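Local atomic coordinates of flagellar brake protein YcgR (Escherichia coli K-12, PDB entry 5Y6G), a protein that acts as a flagellar brake that, when its PilZ domain binds cyclic di-GMP, binds elements of the flagellar motor and slows it, lowering motility. Residues T21-N26 with A48-L53; G42-T47 with T96-F101; L53-R58 with L78-E83. All coordinates share one frame; numbering follows the deposited sequence.

Interaction 1 (T21-N26 with A48-L53); sequences TKLADN and AKPAEL
Glu52 meets Ala24 and Asp25 in a small surface contact between a turn and a loop. Residues 21-26 hold the end of strand 18-22 and a type I turn from Leu23 to Asn26. Residues 48-53 belong to the loop that leads from strand 40-45 to strand 58-65. With CG anti to its backbone N (chi1 -176°) and a bend at chi2, Glu52 carries its carboxylate across to the turn. OE1 accepts a weak bond from the backbone N of Asp25, 3.4 Å away. The angle at the hydrogen is only 130°. OE2 lies over the methyl group of Ala24, 3.6 Å from its CB. Beneath the polar ends, Leu23 CD1 reaches the ring of Pro50 at CG, 4.4 Å away. Leu23 is buried and also leans on Phe59 of strand 58-65. The carboxylates of Asp25 and Glu52 stand nearly perpendicular, with Asp25 OD1 3.4 Å from Glu52 OE1. Asp25 has a firmer partner in Ser27, whose OG bonds to its OD2. An alanine in place of Glu52 is likely to leave the N-H of Asp25 without this acceptor and the methyl group of Ala24 without its cover. Two acids this close probably repel when both are charged, which may favour a proton on one of them; the weak bond from Asp25 N may offset part of this.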
# COMPACT_ATOMS: atom_id res chain seq x y z
N THR A 21 -6.18 -8.89 2.54
CA THR A 21 -5.78 -9.79 3.61
C THR A 21 -7.00 -10.11 4.44
O THR A 21 -8.01 -9.40 4.40
CB THR A 21 -4.66 -9.18 4.46
OG1 THR A 21 -4.27 -10.11 5.48
CG2 THR A 21 -5.13 -7.89 5.12
N LYS A 22 -6.91 -11.20 5.20
CA LYS A 22 -8.03 -11.65 6.02
C LYS A 22 -7.88 -11.14 7.45
O LYS A 22 -6.77 -10.97 7.96
CB LYS A 22 -8.11 -13.18 6.03
CG LYS A 22 -8.32 -13.79 4.65
CD LYS A 22 -8.47 -15.30 4.74
CE LYS A 22 -9.71 -15.69 5.51
NZ LYS A 22 -10.95 -15.22 4.84
N LEU A 23 -9.02 -10.87 8.08
CA LEU A 23 -9.07 -10.40 9.45
C LEU A 23 -9.41 -11.55 10.39
O LEU A 23 -9.75 -12.66 9.97
CB LEU A 23 -10.08 -9.26 9.60
CG LEU A 23 -9.82 -8.00 8.77
CD1 LEU A 23 -10.84 -6.92 9.12
CD2 LEU A 23 -8.41 -7.49 9.00
N ALA A 24 -9.32 -11.27 11.70
CA ALA A 24 -9.60 -12.31 12.69
C ALA A 24 -11.03 -12.80 12.61
O ALA A 24 -11.31 -13.96 12.96
CB ALA A 24 -9.28 -11.80 14.09
N ASP A 25 -11.96 -11.96 12.15
CA ASP A 25 -13.34 -12.37 11.97
C ASP A 25 -13.57 -13.11 10.65
O ASP A 25 -14.72 -13.42 10.33
CB ASP A 25 -14.26 -11.14 12.07
CG ASP A 25 -14.06 -10.16 10.93
OD1 ASP A 25 -14.81 -9.17 10.86
OD2 ASP A 25 -13.16 -10.39 10.09
N ASN A 26 -12.50 -13.38 9.91
CA ASN A 26 -12.50 -14.14 8.65
C ASN A 26 -13.02 -13.32 7.48
O ASN A 26 -13.19 -13.87 6.38
CB ASN A 26 -13.30 -15.44 8.76
CG ASN A 26 -12.66 -16.57 7.98
OD1 ASN A 26 -11.48 -16.53 7.66
ND2 ASN A 26 -13.45 -17.59 7.67
N ALA A 48 -15.12 3.10 5.21
CA ALA A 48 -14.60 3.54 6.50
C ALA A 48 -14.00 2.34 7.23
O ALA A 48 -14.42 1.20 7.04
CB ALA A 48 -15.72 4.17 7.33
N LYS A 49 -13.00 2.61 8.06
CA LYS A 49 -12.26 1.53 8.69
C LYS A 49 -13.22 0.64 9.48
O LYS A 49 -14.06 1.16 10.23
CB LYS A 49 -11.17 2.06 9.61
CG LYS A 49 -11.50 1.93 11.09
CD LYS A 49 -10.30 2.22 11.97
CE LYS A 49 -10.61 1.92 13.43
NZ LYS A 49 -11.78 2.70 13.93
N PRO A 50 -13.15 -0.68 9.33
CA PRO A 50 -13.91 -1.56 10.22
C PRO A 50 -13.40 -1.43 11.65
O PRO A 50 -12.23 -1.11 11.89
CB PRO A 50 -13.66 -2.96 9.65
CG PRO A 50 -12.40 -2.83 8.85
CD PRO A 50 -12.42 -1.44 8.29
N ALA A 51 -14.30 -1.66 12.61
CA ALA A 51 -13.92 -1.54 14.01
C ALA A 51 -12.76 -2.47 14.35
O ALA A 51 -11.90 -2.12 15.17
CB ALA A 51 -15.12 -1.84 14.91
N GLU A 52 -12.71 -3.64 13.72
CA GLU A 52 -11.62 -4.58 13.99
C GLU A 52 -10.26 -3.96 13.66
O GLU A 52 -9.29 -4.14 14.40
CB GLU A 52 -11.82 -5.86 13.19
CG GLU A 52 -10.78 -6.93 13.48
CD GLU A 52 -11.40 -8.25 13.88
OE1 GLU A 52 -12.29 -8.74 13.14
OE2 GLU A 52 -11.02 -8.80 14.93
N LEU A 53 -10.18 -3.23 12.56
CA LEU A 53 -8.90 -2.68 12.11
C LEU A 53 -8.42 -1.60 13.07
O LEU A 53 -9.16 -0.68 13.41
CB LEU A 53 -9.04 -2.11 10.70
CG LEU A 53 -7.76 -1.71 9.96
CD1 LEU A 53 -6.89 -2.92 9.69
CD2 LEU A 53 -8.09 -0.99 8.67

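Interaction 2 (G42-T47 with T96-F101); sequences GALLET and TPRLSF. With C2E (9,9'-[(2R,3R,3aS,5S,7aR,9R,10R,10aS,12S,14aR)-3,5,10,12-tetrahydroxy-5,12-dioxidooctahydro-2H,7H-difuro[3,2-d:3',2'-j][1,3,7,9,2,8]tetraoxadiphosphacyclododecine-2,9-diyl]bis(2-amino-1,9-dihydro-6H-purin-6-one)), chain C.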
# COMPACT_ATOMS: atom_id res chain seq x y z
N GLY A 42 2.28 2.07 2.14
CA GLY A 42 1.07 2.78 2.48
C GLY A 42 -0.06 2.32 1.58
O GLY A 42 0.16 1.85 0.46
N ALA A 43 -1.29 2.46 2.08
CA ALA A 43 -2.46 1.97 1.37
C ALA A 43 -3.68 2.79 1.76
O ALA A 43 -3.70 3.45 2.80
CB ALA A 43 -2.71 0.48 1.63
N LEU A 44 -4.71 2.72 0.91
CA LEU A 44 -5.97 3.43 1.12
C LEU A 44 -7.10 2.42 1.24
O LEU A 44 -7.18 1.46 0.47
CB LEU A 44 -6.25 4.38 -0.05
CG LEU A 44 -5.21 5.47 -0.33
CD1 LEU A 44 -5.61 6.30 -1.54
CD2 LEU A 44 -5.05 6.34 0.91
N LEU A 45 -7.97 2.64 2.22
CA LEU A 45 -9.13 1.78 2.39
C LEU A 45 -10.27 2.21 1.46
O LEU A 45 -10.35 3.35 1.01
CB LEU A 45 -9.63 1.80 3.83
CG LEU A 45 -9.10 0.70 4.75
CD1 LEU A 45 -9.79 0.78 6.10
CD2 LEU A 45 -9.31 -0.66 4.12
N GLU A 46 -11.15 1.25 1.17
CA GLU A 46 -12.33 1.53 0.35
C GLU A 46 -13.44 2.14 1.20
O GLU A 46 -13.90 3.26 0.94
CB GLU A 46 -12.82 0.25 -0.33
CG GLU A 46 -11.72 -0.77 -0.59
CD GLU A 46 -10.68 -0.29 -1.57
OE1 GLU A 46 -10.82 0.84 -2.08
OE2 GLU A 46 -9.71 -1.04 -1.84
N THR A 47 -13.89 1.41 2.22
CA THR A 47 -14.92 1.89 3.13
C THR A 47 -14.29 2.71 4.25
O THR A 47 -13.08 2.99 4.26
CB THR A 47 -15.70 0.72 3.73
OG1 THR A 47 -15.01 0.24 4.90
CG2 THR A 47 -15.81 -0.43 2.73
N THR A 96 -10.88 9.53 3.87
CA THR A 96 -10.81 8.08 3.76
C THR A 96 -9.57 7.60 4.51
O THR A 96 -8.57 8.32 4.58
CB THR A 96 -10.76 7.62 2.29
OG1 THR A 96 -9.73 8.34 1.59
CG2 THR A 96 -12.10 7.87 1.61
N PRO A 97 -9.62 6.39 5.07
CA PRO A 97 -8.52 5.94 5.94
C PRO A 97 -7.25 5.64 5.15
O PRO A 97 -7.28 5.01 4.09
CB PRO A 97 -9.07 4.67 6.59
CG PRO A 97 -10.55 4.69 6.32
CD PRO A 97 -10.72 5.42 5.03
N ARG A 98 -6.12 6.09 5.70
CA ARG A 98 -4.80 5.83 5.15
C ARG A 98 -4.05 4.88 6.08
O ARG A 98 -3.97 5.13 7.29
CB ARG A 98 -4.01 7.14 4.97
CG ARG A 98 -2.50 6.97 4.92
CD ARG A 98 -2.05 6.19 3.69
NE ARG A 98 -0.61 5.93 3.71
CZ ARG A 98 0.32 6.82 3.38
NH1 ARG A 98 -0.04 8.05 3.01
NH2 ARG A 98 1.60 6.50 3.42
N LEU A 99 -3.53 3.80 5.52
CA LEU A 99 -2.85 2.78 6.29
C LEU A 99 -1.34 2.89 6.08
O LEU A 99 -0.87 3.14 4.96
CB LEU A 99 -3.33 1.38 5.89
CG LEU A 99 -4.84 1.13 5.93
CD1 LEU A 99 -5.16 -0.31 5.55
CD2 LEU A 99 -5.44 1.47 7.29
N SER A 100 -0.59 2.73 7.16
CA SER A 100 0.86 2.74 7.12
C SER A 100 1.37 1.43 7.69
O SER A 100 1.19 1.15 8.87
CB SER A 100 1.42 3.93 7.90
OG SER A 100 1.02 5.15 7.29
N PHE A 101 2.01 0.63 6.84
CA PHE A 101 2.51 -0.69 7.21
C PHE A 101 4.03 -0.68 7.33
O PHE A 101 4.72 0.06 6.63
CB PHE A 101 2.11 -1.75 6.20
CG PHE A 101 0.65 -2.05 6.18
CD1 PHE A 101 0.11 -2.98 7.06
CD2 PHE A 101 -0.19 -1.40 5.28
CE1 PHE A 101 -1.24 -3.26 7.05
CE2 PHE A 101 -1.54 -1.67 5.26
CZ PHE A 101 -2.07 -2.61 6.14
P1 C2E C . 7.67 3.82 12.30
O2P C2E C . 6.24 4.54 12.39
O1P C2E C . 7.80 2.86 13.43
O5' C2E C . 7.81 3.04 10.91
C5' C2E C . 8.89 2.14 10.64
C4' C2E C . 8.98 1.82 9.14
O4' C2E C . 7.72 1.35 8.65
C3' C2E C . 9.29 3.07 8.31
O3' C2E C . 10.69 3.37 8.26
C2' C2E C . 8.77 2.65 6.93
O2' C2E C . 9.79 1.94 6.22
C1' C2E C . 7.59 1.72 7.27
N9 C2E C . 6.34 2.45 7.04
C8 C2E C . 5.44 2.85 7.98
N7 C2E C . 4.45 3.47 7.40
C5 C2E C . 4.66 3.50 6.06
C6 C2E C . 3.94 4.02 4.96
O6 C2E C . 2.88 4.60 5.11
N1 C2E C . 4.46 3.87 3.72
C2 C2E C . 5.65 3.22 3.55
N2 C2E C . 6.16 3.08 2.29
N3 C2E C . 6.33 2.73 4.57
C4 C2E C . 5.87 2.85 5.82
P11 C2E C . 11.23 4.84 7.87
O21 C2E C . 10.59 5.28 6.45
O11 C2E C . 12.70 4.81 7.76
O5A C2E C . 10.79 5.88 9.02
C5A C2E C . 11.25 5.74 10.36
C4A C2E C . 10.39 6.54 11.35
O4A C2E C . 10.26 7.90 10.92
C3A C2E C . 8.96 5.98 11.42
O3A C2E C . 8.83 4.94 12.38
C2A C2E C . 8.17 7.22 11.87
O2A C2E C . 8.18 7.30 13.30
C1A C2E C . 8.96 8.38 11.23
N91 C2E C . 8.27 8.82 10.01
C81 C2E C . 8.72 8.66 8.73
N71 C2E C . 7.86 9.16 7.90
C51 C2E C . 6.81 9.68 8.58
C61 C2E C . 5.62 10.34 8.20
O61 C2E C . 5.35 10.55 7.03
N11 C2E C . 4.77 10.73 9.18
C21 C2E C . 5.07 10.48 10.49
N21 C2E C . 4.19 10.89 11.45
N31 C2E C . 6.18 9.88 10.85
C41 C2E C . 7.07 9.46 9.94
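Arg98 runs alongside the neighbouring strand 42-45 toward bound cyclic di-GMP. Its CB leaves strand 96-101 on the sheet face shared with Leu44. The chain bends at chi2 (66°) and turns toward Gly42. CD passes 3.3 Å from Ala43 O and 4.1 Å from Leu44 CD2. NE bonds to Leu99 O at 3.1 Å, from above the carbonyl plane. Ala43 N reaches the same oxygen from the opposite face, so two donors grip it. NH2 bonds to O6 of one cyclic di-GMP at 2.8 Å, with O6 at the guanidinium edge, near its plane. Ser100 OG gives that O6 a second bond, of 2.9 Å. NH1 forms a salt bridge to a phosphate oxygen of the other cyclic di-GMP. The guanidinium thus joins both ligand molecules. Gly42 lies beside it, and a CB there would collide with NH2. The backbones pair as antiparallel strands. Leu99 N meets Ala43 O at 2.7 Å, almost straight, and Leu45 N meets Pro97 O at 3.1 Å. On the face away from the ligand, Leu45 CB packs 3.9 Å from Pro97 CG, crossing the ring at about a right angle. Leu99 and Phe101 continue this apolar layer beside Ala43. Strand 28-36 pairs with the far edge of strand 40-45, and strand 71-87 with the far edge of strand 93-104. This places the pair inside the antiparallel sheet of the PilZ domain.

Interaction 3 (L53-R58 with L78-E83); sequences LQEGMR and LISISE. With C2E (9,9'-[(2R,3R,3aS,5S,7aR,9R,10R,10aS,12S,14aR)-3,5,10,12-tetrahydroxy-5,12-dioxidooctahydro-2H,7H-difuro[3,2-d:3',2'-j][1,3,7,9,2,8]tetraoxadiphosphacyclododecine-2,9-diyl]bis(2-amino-1,9-dihydro-6H-purin-6-one)), chain B.
Glu55 sends its CG anti to the carbonyl carbon (chi1 -42°) and then runs extended, which carries its carboxylate along strand 78-83 to Ile81. Leu78 has CG anti to its backbone N (chi1 177°), and with chi2 at 56° this turns CD2 into the 53-58 loop. Glu55 OE1 takes the N-H of Ile81 at 3.1 Å. The bond is nearly straight at the hydrogen, but the donor comes from above the carboxylate plane. The other oxygen, OE2, accepts a 3.0 Å bond from a water that also bonds to Ser80 OG. The backbone holds Leu78 at both ends. Its O accepts from Gly56 N at 2.9 Å, and its N gives to Met57 O at 2.8 Å. Gly56 sits in a type II turn from Gln54 to Met57, with backbone angles that call for glycine. Leu78 CD2 touches Leu53 CD1 at 3.6 Å, the two side chains crossing at about a right angle. The CD1 of Ile81 lies 3.6 Å from Gln54 CA. The other side of the strand serves the ligand. Ile79 CG2 is 3.6 Å from N2 of a cyclic di-GMP guanine, and Ser80 CB is close to the same amino group. A classic beta bulge sets both Ile79 and Ser80 opposite Ser100 of the next strand. The loop therefore backs a bulged strand that forms one wall of the PilZ cyclic di-GMP site.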
# COMPACT_ATOMS: atom_id res chain seq x y z
N LEU A 53 -10.18 -3.23 12.56
CA LEU A 53 -8.90 -2.68 12.11
C LEU A 53 -8.42 -1.60 13.07
O LEU A 53 -9.16 -0.68 13.41
CB LEU A 53 -9.04 -2.11 10.70
CG LEU A 53 -7.76 -1.71 9.96
CD1 LEU A 53 -6.89 -2.92 9.69
CD2 LEU A 53 -8.09 -0.99 8.67
N GLN A 54 -7.17 -1.72 13.51
CA GLN A 54 -6.55 -0.71 14.36
C GLN A 54 -5.05 -0.96 14.38
O GLN A 54 -4.56 -2.01 13.97
CB GLN A 54 -7.13 -0.73 15.78
CG GLN A 54 -7.05 -2.07 16.48
CD GLN A 54 -7.48 -1.99 17.93
OE1 GLN A 54 -7.01 -1.14 18.68
NE2 GLN A 54 -8.39 -2.87 18.33
N GLU A 55 -4.32 0.04 14.88
CA GLU A 55 -2.87 -0.00 14.86
C GLU A 55 -2.35 -1.06 15.83
O GLU A 55 -2.93 -1.30 16.89
CB GLU A 55 -2.30 1.37 15.22
CG GLU A 55 -3.06 2.52 14.56
CD GLU A 55 -2.55 3.89 14.98
OE1 GLU A 55 -2.99 4.89 14.39
OE2 GLU A 55 -1.70 3.95 15.90
N GLY A 56 -1.24 -1.69 15.45
CA GLY A 56 -0.66 -2.78 16.20
C GLY A 56 -0.96 -4.16 15.64
O GLY A 56 -0.29 -5.13 16.01
N MET A 57 -1.96 -4.27 14.76
CA MET A 57 -2.27 -5.56 14.17
C MET A 57 -1.12 -6.03 13.28
O MET A 57 -0.44 -5.23 12.64
CB MET A 57 -3.56 -5.46 13.35
CG MET A 57 -4.80 -5.21 14.19
SD MET A 57 -6.29 -5.00 13.20
CE MET A 57 -6.39 -6.58 12.35
N ARG A 58 -0.90 -7.34 13.27
CA ARG A 58 0.13 -7.95 12.45
C ARG A 58 -0.53 -8.87 11.43
O ARG A 58 -1.46 -9.61 11.76
CB ARG A 58 1.13 -8.74 13.30
CG ARG A 58 1.63 -7.97 14.51
CD ARG A 58 3.03 -8.43 14.92
NE ARG A 58 3.07 -8.94 16.28
CZ ARG A 58 3.24 -8.18 17.36
NH1 ARG A 58 3.39 -6.87 17.24
NH2 ARG A 58 3.27 -8.74 18.57
N LEU A 78 0.56 -3.23 10.89
CA LEU A 78 -0.14 -1.96 10.73
C LEU A 78 0.37 -0.98 11.79
O LEU A 78 0.10 -1.15 12.98
CB LEU A 78 -1.64 -2.17 10.85
CG LEU A 78 -2.47 -0.88 10.76
CD1 LEU A 78 -2.16 -0.15 9.47
CD2 LEU A 78 -3.95 -1.21 10.86
N ILE A 79 1.09 0.05 11.35
CA ILE A 79 1.71 0.99 12.27
C ILE A 79 0.80 2.18 12.58
O ILE A 79 0.80 2.67 13.72
CB ILE A 79 3.06 1.47 11.72
CG1 ILE A 79 4.05 0.31 11.64
CG2 ILE A 79 3.63 2.59 12.58
CD1 ILE A 79 4.28 -0.37 12.97
N SER A 80 0.04 2.68 11.61
CA SER A 80 -0.74 3.88 11.84
C SER A 80 -1.92 3.94 10.87
O SER A 80 -1.80 3.56 9.71
CB SER A 80 0.12 5.14 11.67
OG SER A 80 -0.57 6.29 12.09
N ILE A 81 -3.06 4.40 11.38
CA ILE A 81 -4.23 4.71 10.57
C ILE A 81 -4.41 6.22 10.59
O ILE A 81 -4.64 6.82 11.65
CB ILE A 81 -5.49 4.01 11.08
CG1 ILE A 81 -5.28 2.49 11.15
CG2 ILE A 81 -6.69 4.34 10.20
CD1 ILE A 81 -6.46 1.74 11.72
N SER A 82 -4.31 6.85 9.42
CA SER A 82 -4.47 8.30 9.33
C SER A 82 -5.57 8.66 8.34
O SER A 82 -6.27 7.78 7.84
CB SER A 82 -3.15 8.96 8.94
OG SER A 82 -2.66 8.45 7.71
N GLU A 83 -5.73 9.95 8.07
CA GLU A 83 -6.78 10.44 7.19
C GLU A 83 -6.17 11.05 5.93
O GLU A 83 -5.30 11.92 6.02
CB GLU A 83 -7.65 11.48 7.90
CG GLU A 83 -8.45 10.93 9.07
CD GLU A 83 -9.39 11.96 9.65
OE1 GLU A 83 -9.00 13.14 9.72
OE2 GLU A 83 -10.52 11.59 10.02
P1 C2E B . 2.48 10.98 3.35
O2P C2E B . 3.93 10.36 3.05
O1P C2E B . 1.57 10.70 2.21
O5' C2E B . 1.88 10.36 4.70
C5' C2E B . 0.57 10.67 5.17
C4' C2E B . 0.37 10.20 6.61
O4' C2E B . 0.63 8.80 6.73
C3' C2E B . 1.37 10.87 7.57
O3' C2E B . 0.94 12.18 7.96
C2' C2E B . 1.34 9.88 8.74
O2' C2E B . 0.21 10.10 9.59
C1' C2E B . 1.21 8.54 8.02
N9 C2E B . 2.54 7.96 7.88
C8 C2E B . 3.31 7.93 6.75
N7 C2E B . 4.43 7.34 7.00
C5 C2E B . 4.46 6.95 8.30
C6 C2E B . 5.41 6.28 9.10
O6 C2E B . 6.48 5.92 8.63
N1 C2E B . 5.10 6.05 10.39
C2 C2E B . 3.90 6.45 10.90
N2 C2E B . 3.62 6.20 12.22
N3 C2E B . 3.01 7.08 10.16
C4 C2E B . 3.25 7.34 8.87
P11 C2E B . 1.99 13.30 8.45
O21 C2E B . 2.99 12.65 9.54
O11 C2E B . 1.24 14.42 9.05
O5A C2E B . 2.85 13.82 7.19
C5A C2E B . 2.23 14.50 6.11
C4A C2E B . 3.16 14.53 4.89
O4A C2E B . 4.39 15.18 5.22
C3A C2E B . 3.56 13.13 4.43
O3A C2E B . 2.60 12.57 3.54
C2A C2E B . 4.87 13.41 3.69
O2A C2E B . 4.60 13.87 2.36
C1A C2E B . 5.47 14.53 4.54
N91 C2E B . 6.39 13.95 5.51
C81 C2E B . 6.14 13.76 6.84
N71 C2E B . 7.17 13.22 7.41
C51 C2E B . 8.14 13.01 6.49
C61 C2E B . 9.45 12.47 6.54
O61 C2E B . 9.91 12.05 7.59
N11 C2E B . 10.16 12.41 5.40
C21 C2E B . 9.63 12.88 4.23
N21 C2E B . 10.39 12.81 3.09
N31 C2E B . 8.42 13.39 4.17
C41 C2E B . 7.65 13.48 5.26
O HOH W 1 -0.05 6.36 15.15

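Overall arrangement
All three contacts reach the same antiparallel sheet of the PilZ domain; only interaction 2 pairs two of its strands. Interactions 1 and 3 share Leu53. Its CD2 lies 3.5 Å from Leu45 CD1 and 3.9 Å from Leu99 CD2, which ties both to the apolar side of interaction 2. Glu52 O also touches Met57 SD, 3.3 Å away. Interactions 2 and 3 have centres about 9 Å apart and meet as neighbouring strands: Ser100 O is 2.7 Å from Ile79 N, and Arg98 N is 2.7 Å from Ser82 O. Together these two line the cyclic di-GMP pocket, where Arg4 and Arg8 of the RxxxR motif also bind ligand. Interaction 1 supplies none of the pocket residues.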